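Local coordinates for Rik1-associated factor 1 (Schizosaccharomyces pombe, PDB 4O9D), which serves as a component of the Clr4 methyltransferase complex, which methylates and ubiquitylates histone H3 to establish heterochromatin, this chain being its WD-repeat beta-propeller part, at residues L62-F67 / W116-N121; H78-Q83 / E88-S93; G153-T158 / F218-A223; I186-F191 / S195-I200. All coordinates share one frame; numbering follows the deposited sequence.

In the fold
Following the chain from the N terminus, contact 1 opens on strand 62-66 and closes at 116-121, joining two neighbouring propeller blades. Contact 2 falls within that span: it is the short hairpin between 78-83 and 88-93 that leads into the second of these blades, and it touches contact 1 where Leu62 meets Ile92. After both have closed, contact 3 runs from strand 153-158 to 218-223, again from one blade to the next. It encloses contact 4, the hairpin of 186-191 and 195-200, whose second strand pairs directly with strand 214-219. The centres of contacts 3 and 4 are 10 Å apart, against about 26 Å between those of contacts 1 and 3.

Contact 1 of 4, residues L62-F67 / W116-N121; sequences LWIGDF and WDMEGN. With EDO (1,2-ethanediol), chain C.
Leu62 holds CG opposite its backbone N (chi1 -179°), which carries CD2 to the indole of Trp116, whose CG stands anti to its carbonyl carbon, beside the backbone N (chi1 -45°). The side chains meet at a slant, with Leu62 CD2 3.6 Å from Trp116 NE1 and 3.7 Å from Trp116 CE2. NE1 hydrogen-bonds Thr106 OG1, which fixes the rotation of the ring that the methyl packs on. Farther along strand 62-66 the packing is looser: Ile64 CD1 lies 4.3 Å from Asp117 O and 4.4 Å from Met118 CE. The turn it meets is tied internally. Asp117 OD1 accepts Glu119 N at 2.8 Å and Asn121 N at 3.0 Å, from opposite faces of the carboxylate, while Asp117 OD2 offers its syn lone pair to Asn121 ND2 at 2.9 Å. The Asx turn and a type I beta turn both start at Asp117, the Asp of the Trp-Asp dipeptide of strand 113-117 in WD 1, and the contact seats that signature element on the adjacent blade of the propeller.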
loop_
_atom_site.group_PDB
_atom_site.type_symbol
_atom_site.label_atom_id
_atom_site.label_comp_id
_atom_site.label_asym_id
_atom_site.label_seq_id
_atom_site.Cartn_x
_atom_site.Cartn_y
_atom_site.Cartn_z
ATOM N N LEU A 62 8.742 12.326 -6.238
ATOM C CA LEU A 62 8.953 10.963 -6.758
ATOM C C LEU A 62 10.445 10.627 -6.920
ATOM O O LEU A 62 11.126 11.164 -7.800
ATOM C CB LEU A 62 8.200 10.777 -8.098
ATOM C CG LEU A 62 8.344 9.379 -8.717
ATOM C CD1 LEU A 62 7.747 8.299 -7.800
ATOM C CD2 LEU A 62 7.738 9.315 -10.132
ATOM N N TRP A 63 10.957 9.736 -6.067
ATOM C CA TRP A 63 12.398 9.474 -6.040
ATOM C C TRP A 63 12.739 8.002 -6.258
ATOM O O TRP A 63 11.960 7.096 -5.926
ATOM C CB TRP A 63 13.003 9.964 -4.726
ATOM C CG TRP A 63 12.781 11.435 -4.467
ATOM C CD1 TRP A 63 11.611 12.038 -4.101
ATOM C CD2 TRP A 63 13.765 12.486 -4.546
ATOM N NE1 TRP A 63 11.803 13.393 -3.959
ATOM C CE2 TRP A 63 13.116 13.690 -4.221
ATOM C CE3 TRP A 63 15.128 12.519 -4.874
ATOM C CZ2 TRP A 63 13.783 14.920 -4.210
ATOM C CZ3 TRP A 63 15.789 13.735 -4.861
ATOM C CH2 TRP A 63 15.117 14.918 -4.524
ATOM N N ILE A 64 13.912 7.768 -6.835
ATOM C CA ILE A 64 14.409 6.417 -7.019
ATOM C C ILE A 64 15.811 6.422 -6.480
ATOM O O ILE A 64 16.614 7.298 -6.850
ATOM C CB ILE A 64 14.456 5.976 -8.504
ATOM C CG1 ILE A 64 13.058 5.959 -9.122
ATOM C CG2 ILE A 64 15.080 4.576 -8.625
ATOM C CD1 ILE A 64 13.017 5.271 -10.487
ATOM N N GLY A 65 16.095 5.461 -5.602
ATOM C CA GLY A 65 17.391 5.350 -4.953
ATOM C C GLY A 65 18.038 4.005 -5.242
ATOM O O GLY A 65 17.366 3.061 -5.669
ATOM N N ASP A 66 19.346 3.925 -4.991
ATOM C CA ASP A 66 20.146 2.748 -5.289
ATOM C C ASP A 66 20.948 2.371 -4.045
ATOM O O ASP A 66 21.713 3.188 -3.529
ATOM C CB ASP A 66 21.106 3.058 -6.449
ATOM C CG ASP A 66 21.927 1.853 -6.864
ATOM O OD1 ASP A 66 22.926 1.550 -6.182
ATOM O OD2 ASP A 66 21.564 1.197 -7.866
ATOM N N PHE A 67 20.785 1.139 -3.572
ATOM C CA PHE A 67 21.386 0.723 -2.304
ATOM C C PHE A 67 22.918 0.562 -2.418
ATOM O O PHE A 67 23.651 0.933 -1.515
ATOM C CB PHE A 67 20.739 -0.569 -1.793
ATOM C CG PHE A 67 19.310 -0.398 -1.295
ATOM C CD1 PHE A 67 18.968 0.649 -0.445
ATOM C CD2 PHE A 67 18.314 -1.292 -1.670
ATOM C CE1 PHE A 67 17.653 0.799 0.031
ATOM C CE2 PHE A 67 16.993 -1.150 -1.201
ATOM C CZ PHE A 67 16.667 -0.092 -0.348
ATOM N N TRP A 116 8.757 4.268 -15.766
ATOM C CA TRP A 116 10.082 4.892 -15.758
ATOM C C TRP A 116 11.200 3.839 -15.822
ATOM O O TRP A 116 11.089 2.775 -15.222
ATOM C CB TRP A 116 10.292 5.726 -14.477
ATOM C CG TRP A 116 9.148 6.602 -14.065
ATOM C CD1 TRP A 116 8.076 6.237 -13.288
ATOM C CD2 TRP A 116 8.965 7.998 -14.364
ATOM N NE1 TRP A 116 7.233 7.314 -13.103
ATOM C CE2 TRP A 116 7.752 8.401 -13.760
ATOM C CE3 TRP A 116 9.698 8.940 -15.103
ATOM C CZ2 TRP A 116 7.260 9.698 -13.875
ATOM C CZ3 TRP A 116 9.214 10.223 -15.203
ATOM C CH2 TRP A 116 8.002 10.591 -14.605
ATOM N N ASP A 117 12.300 4.135 -16.512
ATOM C CA ASP A 117 13.427 3.210 -16.477
ATOM C C ASP A 117 14.323 3.574 -15.285
ATOM O O ASP A 117 14.083 4.572 -14.594
ATOM C CB ASP A 117 14.199 3.163 -17.815
ATOM C CG ASP A 117 14.954 4.459 -18.129
ATOM O OD1 ASP A 117 15.330 5.209 -17.201
ATOM O OD2 ASP A 117 15.188 4.721 -19.333
ATOM N N MET A 118 15.344 2.771 -15.028
ATOM C CA MET A 118 16.133 2.987 -13.822
ATOM C C MET A 118 17.013 4.246 -13.872
ATOM O O MET A 118 17.679 4.567 -12.884
ATOM C CB MET A 118 16.954 1.740 -13.472
ATOM C CG MET A 118 16.100 0.551 -13.036
ATOM S SD MET A 118 14.943 0.945 -11.684
ATOM C CE MET A 118 13.438 1.411 -12.556
ATOM N N GLU A 119 16.996 4.991 -14.980
ATOM C CA GLU A 119 17.732 6.269 -15.001
ATOM C C GLU A 119 16.815 7.489 -14.971
ATOM O O GLU A 119 17.261 8.631 -15.159
ATOM C CB GLU A 119 18.663 6.338 -16.195
ATOM C CG GLU A 119 19.369 5.035 -16.457
ATOM C CD GLU A 119 19.260 4.626 -17.902
ATOM O OE1 GLU A 119 20.022 5.187 -18.718
ATOM O OE2 GLU A 119 18.413 3.754 -18.222
ATOM N N GLY A 120 15.532 7.237 -14.739
ATOM C CA GLY A 120 14.553 8.299 -14.582
ATOM C C GLY A 120 13.892 8.734 -15.877
ATOM O O GLY A 120 13.168 9.737 -15.893
ATOM N N ASN A 121 14.148 8.000 -16.961
ATOM C CA ASN A 121 13.541 8.305 -18.248
ATOM C C ASN A 121 12.105 7.800 -18.270
ATOM O O ASN A 121 11.846 6.681 -17.866
ATOM C CB ASN A 121 14.289 7.624 -19.399
ATOM C CG ASN A 121 15.713 8.119 -19.559
ATOM O OD1 ASN A 121 15.978 9.320 -19.529
ATOM N ND2 ASN A 121 16.635 7.189 -19.734
HETATM C C1 EDO C . 18.726 6.232 -8.852
HETATM O O1 EDO C . 18.919 5.077 -9.680
HETATM C C2 EDO C . 19.942 6.448 -7.950
HETATM O O2 EDO C . 21.168 6.415 -8.696
#

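Contact 2 of 4, residues H78-Q83 / E88-S93; sequences HYKLNQ and EYSTIS
His78 and Ile92 make the tight, buried end of this contact: imidazole CD2 lies 3.6 Å from Ile92 CD1, the two side chains crossing at about a right angle. Beside them Ser90 N gives His78 O a nearly straight hydrogen bond, 2.9 Å with 174° at the hydrogen. Next come two backbone bonds of the hydrogen-bonded pair, Lys80 N to Glu88 O at 2.9 Å and Glu88 N to Lys80 O at 2.6 Å. Ser90 OG fits against Tyr79 CA at 3.5 Å. Toward the hairpin loop the contact slackens and opens to solvent. There Asn82 CB is 3.7 Å from Glu88 OE2, an approach without a hydrogen bond, while Asn82 OD1 accepts from the backbone N of Val84 and Glu86. An alanine in place of Glu88 would probably keep the backbone ladder but strip the aliphatic and carboxylate cover from the Asn82 side chain, opening a gap there. At the buried end the imidazole is gripped on both sides: ND1 bonds Asp110 OD1 and NE2 bonds Thr106 OG1, the hydroxyl that also serves Trp116. This Asp-His-Thr-Trp chain is the structural tetrad characteristic of WD40 repeats.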
loop_
_atom_site.group_PDB
_atom_site.type_symbol
_atom_site.label_atom_id
_atom_site.label_comp_id
_atom_site.label_asym_id
_atom_site.label_seq_id
_atom_site.Cartn_x
_atom_site.Cartn_y
_atom_site.Cartn_z
ATOM N N HIS A 78 4.461 13.336 -11.561
ATOM C CA HIS A 78 3.113 13.678 -12.040
ATOM C C HIS A 78 2.750 15.079 -11.549
ATOM O O HIS A 78 3.058 15.423 -10.413
ATOM C CB HIS A 78 2.071 12.697 -11.474
ATOM C CG HIS A 78 2.352 11.253 -11.768
ATOM N ND1 HIS A 78 1.531 10.481 -12.562
ATOM C CD2 HIS A 78 3.362 10.440 -11.375
ATOM C CE1 HIS A 78 2.015 9.253 -12.638
ATOM N NE2 HIS A 78 3.136 9.206 -11.941
ATOM N N TYR A 79 2.054 15.870 -12.363
ATOM C CA TYR A 79 1.814 17.271 -12.011
ATOM C C TYR A 79 0.684 17.890 -12.840
ATOM O O TYR A 79 0.288 17.347 -13.870
ATOM C CB TYR A 79 3.094 18.080 -12.235
ATOM C CG TYR A 79 3.625 17.924 -13.642
ATOM C CD1 TYR A 79 3.204 18.762 -14.664
ATOM C CD2 TYR A 79 4.518 16.912 -13.960
ATOM C CE1 TYR A 79 3.672 18.601 -15.962
ATOM C CE2 TYR A 79 4.991 16.748 -15.250
ATOM C CZ TYR A 79 4.563 17.593 -16.246
ATOM O OH TYR A 79 5.034 17.429 -17.531
ATOM N N LYS A 80 0.167 19.027 -12.380
ATOM C CA LYS A 80 -0.797 19.810 -13.166
ATOM C C LYS A 80 -0.383 21.278 -13.073
ATOM O O LYS A 80 0.354 21.663 -12.160
ATOM C CB LYS A 80 -2.232 19.649 -12.634
ATOM C CG LYS A 80 -2.756 18.210 -12.527
ATOM C CD LYS A 80 -4.032 18.122 -11.649
ATOM C CE LYS A 80 -4.648 16.719 -11.693
ATOM N NZ LYS A 80 -5.912 16.539 -10.894
ATOM N N LEU A 81 -0.863 22.099 -14.001
ATOM C CA LEU A 81 -0.572 23.535 -13.969
ATOM C C LEU A 81 -1.565 24.265 -13.060
ATOM O O LEU A 81 -2.765 24.287 -13.344
ATOM C CB LEU A 81 -0.606 24.129 -15.383
ATOM C CG LEU A 81 0.334 23.476 -16.401
ATOM C CD1 LEU A 81 1.500 22.778 -15.692
ATOM C CD2 LEU A 81 -0.422 22.497 -17.289
ATOM N N ASN A 82 -1.058 24.849 -11.969
ATOM C CA ASN A 82 -1.902 25.515 -10.968
ATOM C C ASN A 82 -2.481 26.833 -11.465
ATOM O O ASN A 82 -2.182 27.280 -12.575
ATOM C CB ASN A 82 -1.126 25.767 -9.662
ATOM C CG ASN A 82 -0.100 26.894 -9.785
ATOM O OD1 ASN A 82 0.036 27.526 -10.844
ATOM N ND2 ASN A 82 0.618 27.160 -8.694
ATOM N N GLN A 83 -3.302 27.453 -10.620
ATOM C CA GLN A 83 -4.013 28.682 -10.973
ATOM C C GLN A 83 -3.120 29.890 -11.308
ATOM O O GLN A 83 -3.634 30.945 -11.676
ATOM C CB GLN A 83 -4.984 29.052 -9.848
ATOM C CG GLN A 83 -6.292 28.268 -9.880
ATOM C CD GLN A 83 -6.721 27.754 -8.508
ATOM O OE1 GLN A 83 -7.192 26.622 -8.384
ATOM N NE2 GLN A 83 -6.573 28.588 -7.478
ATOM N N GLU A 88 2.191 22.377 -10.428
ATOM C CA GLU A 88 2.310 21.849 -9.075
ATOM C C GLU A 88 2.237 20.328 -9.144
ATOM O O GLU A 88 1.544 19.763 -9.984
ATOM C CB GLU A 88 1.213 22.403 -8.153
ATOM C CG GLU A 88 1.657 23.623 -7.318
ATOM C CD GLU A 88 0.691 23.959 -6.177
ATOM O OE1 GLU A 88 1.145 24.108 -5.012
ATOM O OE2 GLU A 88 -0.525 24.080 -6.448
ATOM N N TYR A 89 2.961 19.665 -8.255
ATOM C CA TYR A 89 3.011 18.210 -8.255
ATOM C C TYR A 89 1.719 17.579 -7.720
ATOM O O TYR A 89 1.064 18.133 -6.830
ATOM C CB TYR A 89 4.243 17.752 -7.480
ATOM C CG TYR A 89 5.486 18.024 -8.281
ATOM C CD1 TYR A 89 5.869 17.169 -9.301
ATOM C CD2 TYR A 89 6.247 19.160 -8.061
ATOM C CE1 TYR A 89 6.986 17.415 -10.050
ATOM C CE2 TYR A 89 7.376 19.422 -8.815
ATOM C CZ TYR A 89 7.736 18.547 -9.811
ATOM O OH TYR A 89 8.854 18.795 -10.569
ATOM N N SER A 90 1.350 16.439 -8.308
ATOM C CA SER A 90 0.195 15.655 -7.869
ATOM C C SER A 90 0.628 14.477 -6.994
ATOM O O SER A 90 1.537 13.738 -7.345
ATOM C CB SER A 90 -0.571 15.093 -9.073
ATOM O OG SER A 90 -0.837 16.089 -10.044
ATOM N N THR A 91 -0.059 14.300 -5.875
ATOM C CA THR A 91 0.149 13.163 -4.987
ATOM C C THR A 91 0.401 11.814 -5.674
ATOM O O THR A 91 -0.360 11.374 -6.531
ATOM C CB THR A 91 -1.061 13.028 -4.068
ATOM O OG1 THR A 91 -1.133 14.198 -3.239
ATOM C CG2 THR A 91 -0.952 11.764 -3.186
ATOM N N ILE A 92 1.469 11.144 -5.267
ATOM C CA ILE A 92 1.734 9.795 -5.735
ATOM C C ILE A 92 0.861 8.855 -4.929
ATOM O O ILE A 92 0.921 8.850 -3.696
ATOM C CB ILE A 92 3.206 9.384 -5.557
ATOM C CG1 ILE A 92 4.120 10.344 -6.327
ATOM C CG2 ILE A 92 3.411 7.923 -6.030
ATOM C CD1 ILE A 92 3.980 10.257 -7.819
ATOM N N SER A 93 0.050 8.059 -5.618
ATOM C CA SER A 93 -0.912 7.227 -4.922
ATOM C C SER A 93 -0.393 5.791 -4.786
ATOM O O SER A 93 -0.684 5.115 -3.808
ATOM C CB SER A 93 -2.287 7.286 -5.616
ATOM O OG SER A 93 -2.202 6.817 -6.952
#

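Contact 3 of 4, residues G153-T158 / F218-A223; sequences GYLLST and FDASTA
Leu155 carries most of this contact, with Ala220 and Ala223 as its partners across the interface between two propeller blades. The leucine sits on strand 153-158, and one methyl does the touching: CD1 is 3.5 Å from Ala220 O, with Ala220 CB at 4.2 Å and Ala223 CB at 4.5 Å. Its CG stands opposite the carbonyl carbon (chi1 -66°), which directs the branch at the turn following strand 214-219. Ala220 presents its carbonyl oxygen and its methyl to that single CD1, whereas Ala223, with positive phi, adds its methyl from the far end of the turn. Val199 completes the apolar patch by touching both Leu155 and Ala220.

Asp219 braces the turn: its OD2 accepts Thr222 N at 3.0 Å and Thr222 OG1 at 2.7 Å. Both donors arrive on the anti side, 29° and 17° out of the carboxylate plane; the bond from Thr222 N makes an Asx motif, and Thr222 OG1 adds a second grip on the same oxygen. The other oxygen, OD1, makes a salt bridge with Lys198. Ala223 N returns to Ala220 O by a weak bond of 3.5 Å. The directional polar bonds of Asp219 are thus spent within its own blade, and the two segments share none between them. Their meeting is small and mainly van der Waals, a methyl against two alanine methyls and a carbonyl oxygen, consistent with shape fit and burial, not directed bonds, holding these two segments together.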
loop_
_atom_site.group_PDB
_atom_site.type_symbol
_atom_site.label_atom_id
_atom_site.label_comp_id
_atom_site.label_asym_id
_atom_site.label_seq_id
_atom_site.Cartn_x
_atom_site.Cartn_y
_atom_site.Cartn_z
ATOM N N GLY A 153 -11.457 -0.351 -13.097
ATOM C CA GLY A 153 -10.110 -0.913 -13.068
ATOM C C GLY A 153 -9.554 -1.038 -14.504
ATOM O O GLY A 153 -10.312 -1.118 -15.477
ATOM N N TYR A 154 -8.237 -1.032 -14.642
ATOM C CA TYR A 154 -7.599 -1.286 -15.936
ATOM C C TYR A 154 -6.509 -2.361 -15.758
ATOM O O TYR A 154 -5.910 -2.482 -14.670
ATOM C CB TYR A 154 -6.991 0.003 -16.465
ATOM C CG TYR A 154 -7.954 1.165 -16.561
ATOM C CD1 TYR A 154 -8.723 1.367 -17.708
ATOM C CD2 TYR A 154 -8.079 2.075 -15.524
ATOM C CE1 TYR A 154 -9.611 2.437 -17.805
ATOM C CE2 TYR A 154 -8.946 3.147 -15.610
ATOM C CZ TYR A 154 -9.717 3.321 -16.771
ATOM O OH TYR A 154 -10.578 4.385 -16.868
ATOM N N LEU A 155 -6.314 -3.180 -16.793
ATOM C CA LEU A 155 -5.184 -4.100 -16.859
ATOM C C LEU A 155 -4.263 -3.638 -18.005
ATOM O O LEU A 155 -4.718 -3.492 -19.150
ATOM C CB LEU A 155 -5.646 -5.540 -17.112
ATOM C CG LEU A 155 -6.485 -6.266 -16.038
ATOM C CD1 LEU A 155 -6.885 -7.639 -16.580
ATOM C CD2 LEU A 155 -5.718 -6.381 -14.694
ATOM N N LEU A 156 -2.985 -3.438 -17.706
ATOM C CA LEU A 156 -2.033 -2.934 -18.695
ATOM C C LEU A 156 -0.841 -3.859 -18.867
ATOM O O LEU A 156 -0.284 -4.320 -17.883
ATOM C CB LEU A 156 -1.504 -1.569 -18.260
ATOM C CG LEU A 156 -2.537 -0.479 -18.014
ATOM C CD1 LEU A 156 -1.881 0.802 -17.499
ATOM C CD2 LEU A 156 -3.316 -0.222 -19.289
ATOM N N SER A 157 -0.434 -4.139 -20.103
ATOM C CA SER A 157 0.822 -4.859 -20.298
ATOM C C SER A 157 1.878 -3.938 -20.887
ATOM O O SER A 157 1.549 -2.922 -21.512
ATOM C CB SER A 157 0.640 -6.112 -21.157
ATOM O OG SER A 157 0.550 -5.796 -22.523
ATOM N N THR A 158 3.147 -4.264 -20.649
ATOM C CA THR A 158 4.245 -3.389 -21.068
ATOM C C THR A 158 5.340 -4.178 -21.769
ATOM O O THR A 158 5.618 -5.310 -21.389
ATOM C CB THR A 158 4.893 -2.632 -19.852
ATOM O OG1 THR A 158 5.473 -3.576 -18.929
ATOM C CG2 THR A 158 3.858 -1.789 -19.129
ATOM N N PHE A 218 -12.836 -10.194 -10.806
ATOM C CA PHE A 218 -12.754 -10.227 -12.272
ATOM C C PHE A 218 -11.810 -11.363 -12.728
ATOM O O PHE A 218 -10.881 -11.743 -12.009
ATOM C CB PHE A 218 -12.220 -8.895 -12.797
ATOM C CG PHE A 218 -13.195 -7.748 -12.698
ATOM C CD1 PHE A 218 -13.362 -7.055 -11.500
ATOM C CD2 PHE A 218 -13.917 -7.347 -13.808
ATOM C CE1 PHE A 218 -14.261 -5.989 -11.417
ATOM C CE2 PHE A 218 -14.809 -6.297 -13.739
ATOM C CZ PHE A 218 -14.993 -5.617 -12.544
ATOM N N ASP A 219 -12.040 -11.909 -13.920
ATOM C CA ASP A 219 -11.085 -12.846 -14.512
ATOM C C ASP A 219 -10.049 -12.046 -15.306
ATOM O O ASP A 219 -10.415 -11.203 -16.139
ATOM C CB ASP A 219 -11.808 -13.841 -15.437
ATOM C CG ASP A 219 -10.854 -14.810 -16.085
ATOM O OD1 ASP A 219 -10.307 -15.664 -15.358
ATOM O OD2 ASP A 219 -10.623 -14.686 -17.306
ATOM N N ALA A 220 -8.758 -12.279 -15.065
ATOM C CA ALA A 220 -7.747 -11.441 -15.718
ATOM C C ALA A 220 -7.505 -11.766 -17.197
ATOM O O ALA A 220 -7.241 -10.867 -17.959
ATOM C CB ALA A 220 -6.406 -11.463 -14.964
ATOM N N SER A 221 -7.555 -13.027 -17.599
ATOM C CA SER A 221 -7.265 -13.317 -19.014
ATOM C C SER A 221 -8.414 -12.870 -19.942
ATOM O O SER A 221 -8.170 -12.481 -21.085
ATOM C CB SER A 221 -6.886 -14.780 -19.231
ATOM O OG SER A 221 -7.833 -15.652 -18.664
ATOM N N THR A 222 -9.658 -12.894 -19.456
ATOM C CA THR A 222 -10.769 -12.356 -20.238
ATOM C C THR A 222 -11.133 -10.925 -19.838
ATOM O O THR A 222 -11.930 -10.274 -20.519
ATOM C CB THR A 222 -12.034 -13.235 -20.150
ATOM O OG1 THR A 222 -12.486 -13.325 -18.786
ATOM C CG2 THR A 222 -11.755 -14.639 -20.696
ATOM N N ALA A 223 -10.577 -10.437 -18.727
ATOM C CA ALA A 223 -10.948 -9.118 -18.235
ATOM C C ALA A 223 -12.453 -8.980 -17.994
ATOM O O ALA A 223 -13.018 -7.906 -18.181
ATOM C CB ALA A 223 -10.498 -8.059 -19.213
#

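Contact 4 of 4, residues I186-F191 / S195-I200; sequences IEFSNF and SSDKVI
Phe188 lies alongside Val199 and points the same way, its ring atom CE1 3.7 Å from Val199 CG2. The valine's other methyl, CG1, meets Ile186 CG1 at 3.7 Å, so its two branches are each occupied by a different neighbour. Ile186 and Phe188 also touch Ala145 of the preceding blade. The opposite face of the sheet carries Ser189 and Ile200, with Ile200 CD1 3.9 Å from Ser189 CB; both pack toward strand 235-241 of the following blade.

The backbones are paired antiparallel. Glu187 N bonds Ile200 O at 3.1 Å and Ile200 N returns to Glu187 O at 2.8 Å; Ser189 N reaches Lys198 O at 2.8 Å and Lys198 N reaches Ser189 O at 2.9 Å. Past the strands the backbone bond from Ser195 N to Asn190 O and a side-chain bond tie the ends of the hairpin. Asn190 CG sits between its backbone N and carbonyl carbon (chi1 64°), from which ND2 gives Asp197 OD1 a 3.0 Å bond on the syn side, 27° out of the carboxylate plane, with amide and carboxylate planes 46° apart. Asn190 OD1 meanwhile accepts Gly193 N. A leucine in place of Asn190 would probably leave the Asp197 carboxylate without this donor and Gly193 N without its acceptor, loosening the loop. The arrangement is an antiparallel beta hairpin, here the first two strands of a four-stranded propeller blade wedged between its two neighbours.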
loop_
_atom_site.group_PDB
_atom_site.type_symbol
_atom_site.label_atom_id
_atom_site.label_comp_id
_atom_site.label_asym_id
_atom_site.label_seq_id
_atom_site.Cartn_x
_atom_site.Cartn_y
_atom_site.Cartn_z
ATOM N N ILE A 186 -6.957 -2.903 -5.132
ATOM C CA ILE A 186 -6.834 -3.895 -6.210
ATOM C C ILE A 186 -5.717 -4.885 -5.916
ATOM O O ILE A 186 -4.646 -4.497 -5.430
ATOM C CB ILE A 186 -6.652 -3.170 -7.585
ATOM C CG1 ILE A 186 -7.202 -4.004 -8.759
ATOM C CG2 ILE A 186 -5.159 -2.759 -7.834
ATOM C CD1 ILE A 186 -7.488 -3.156 -10.027
ATOM N N GLU A 187 -5.981 -6.170 -6.163
ATOM C CA GLU A 187 -4.975 -7.223 -5.972
ATOM C C GLU A 187 -5.190 -8.366 -6.978
ATOM O O GLU A 187 -6.326 -8.704 -7.325
ATOM C CB GLU A 187 -5.051 -7.835 -4.547
ATOM C CG GLU A 187 -4.974 -6.857 -3.379
ATOM C CD GLU A 187 -3.543 -6.410 -3.022
ATOM O OE1 GLU A 187 -3.401 -5.282 -2.461
ATOM O OE2 GLU A 187 -2.583 -7.178 -3.291
ATOM N N PHE A 188 -4.108 -8.981 -7.434
ATOM C CA PHE A 188 -4.226 -10.232 -8.159
ATOM C C PHE A 188 -4.338 -11.428 -7.228
ATOM O O PHE A 188 -3.844 -11.386 -6.105
ATOM C CB PHE A 188 -3.000 -10.425 -9.045
ATOM C CG PHE A 188 -3.002 -9.573 -10.291
ATOM C CD1 PHE A 188 -3.731 -9.961 -11.409
ATOM C CD2 PHE A 188 -2.269 -8.392 -10.347
ATOM C CE1 PHE A 188 -3.729 -9.166 -12.595
ATOM C CE2 PHE A 188 -2.265 -7.606 -11.517
ATOM C CZ PHE A 188 -2.995 -8.014 -12.636
ATOM N N SER A 189 -4.928 -12.516 -7.719
ATOM C CA SER A 189 -5.042 -13.728 -6.919
ATOM C C SER A 189 -4.973 -14.974 -7.807
ATOM O O SER A 189 -5.665 -15.039 -8.831
ATOM C CB SER A 189 -6.366 -13.689 -6.146
ATOM O OG SER A 189 -6.565 -14.858 -5.371
ATOM N N ASN A 190 -4.148 -15.953 -7.427
ATOM C CA ASN A 190 -4.073 -17.225 -8.175
ATOM C C ASN A 190 -3.701 -18.451 -7.329
ATOM O O ASN A 190 -3.295 -19.487 -7.869
ATOM C CB ASN A 190 -3.128 -17.145 -9.397
ATOM C CG ASN A 190 -1.666 -16.906 -9.022
ATOM O OD1 ASN A 190 -1.229 -17.155 -7.889
ATOM N ND2 ASN A 190 -0.892 -16.430 -9.997
ATOM N N PHE A 191 -3.850 -18.350 -6.019
ATOM C CA PHE A 191 -3.705 -19.526 -5.155
ATOM C C PHE A 191 -2.316 -20.145 -5.363
ATOM O O PHE A 191 -2.170 -21.340 -5.644
ATOM C CB PHE A 191 -4.845 -20.518 -5.440
ATOM C CG PHE A 191 -4.906 -21.695 -4.499
ATOM C CD1 PHE A 191 -4.660 -21.544 -3.146
ATOM C CD2 PHE A 191 -5.231 -22.968 -4.983
ATOM C CE1 PHE A 191 -4.720 -22.645 -2.272
ATOM C CE2 PHE A 191 -5.301 -24.074 -4.119
ATOM C CZ PHE A 191 -5.050 -23.905 -2.767
ATOM N N SER A 195 -4.012 -21.851 -9.802
ATOM C CA SER A 195 -5.227 -21.520 -10.533
ATOM C C SER A 195 -4.937 -20.398 -11.547
ATOM O O SER A 195 -3.808 -19.916 -11.621
ATOM C CB SER A 195 -6.332 -21.078 -9.548
ATOM O OG SER A 195 -7.598 -21.003 -10.192
ATOM N N SER A 196 -5.940 -19.980 -12.325
ATOM C CA SER A 196 -5.760 -18.842 -13.245
ATOM C C SER A 196 -5.856 -17.500 -12.487
ATOM O O SER A 196 -6.418 -17.432 -11.377
ATOM C CB SER A 196 -6.789 -18.869 -14.374
ATOM O OG SER A 196 -8.110 -18.810 -13.867
ATOM N N ASP A 197 -5.310 -16.442 -13.078
ATOM C CA ASP A 197 -5.297 -15.117 -12.429
ATOM C C ASP A 197 -6.673 -14.470 -12.334
ATOM O O ASP A 197 -7.396 -14.378 -13.320
ATOM C CB ASP A 197 -4.365 -14.159 -13.171
ATOM C CG ASP A 197 -2.894 -14.392 -12.837
ATOM O OD1 ASP A 197 -2.575 -15.454 -12.262
ATOM O OD2 ASP A 197 -2.062 -13.516 -13.157
ATOM N N LYS A 198 -7.026 -14.004 -11.137
ATOM C CA LYS A 198 -8.240 -13.198 -10.952
ATOM C C LYS A 198 -7.805 -11.852 -10.353
ATOM O O LYS A 198 -6.704 -11.743 -9.803
ATOM C CB LYS A 198 -9.234 -13.900 -10.009
ATOM C CG LYS A 198 -9.567 -15.364 -10.359
ATOM C CD LYS A 198 -10.312 -15.453 -11.700
ATOM C CE LYS A 198 -10.571 -16.907 -12.120
ATOM N NZ LYS A 198 -11.661 -17.024 -13.153
ATOM N N VAL A 199 -8.672 -10.854 -10.450
ATOM C CA VAL A 199 -8.384 -9.500 -9.999
ATOM C C VAL A 199 -9.490 -9.154 -9.024
ATOM O O VAL A 199 -10.677 -9.215 -9.360
ATOM C CB VAL A 199 -8.421 -8.502 -11.165
ATOM C CG1 VAL A 199 -8.113 -7.071 -10.682
ATOM C CG2 VAL A 199 -7.449 -8.956 -12.257
ATOM N N ILE A 200 -9.094 -8.817 -7.802
ATOM C CA ILE A 200 -10.032 -8.402 -6.778
ATOM C C ILE A 200 -10.055 -6.878 -6.786
ATOM O O ILE A 200 -9.004 -6.236 -6.776
ATOM C CB ILE A 200 -9.551 -8.899 -5.379
ATOM C CG1 ILE A 200 -9.373 -10.426 -5.374
ATOM C CG2 ILE A 200 -10.497 -8.434 -4.293
ATOM C CD1 ILE A 200 -8.330 -10.911 -4.272
#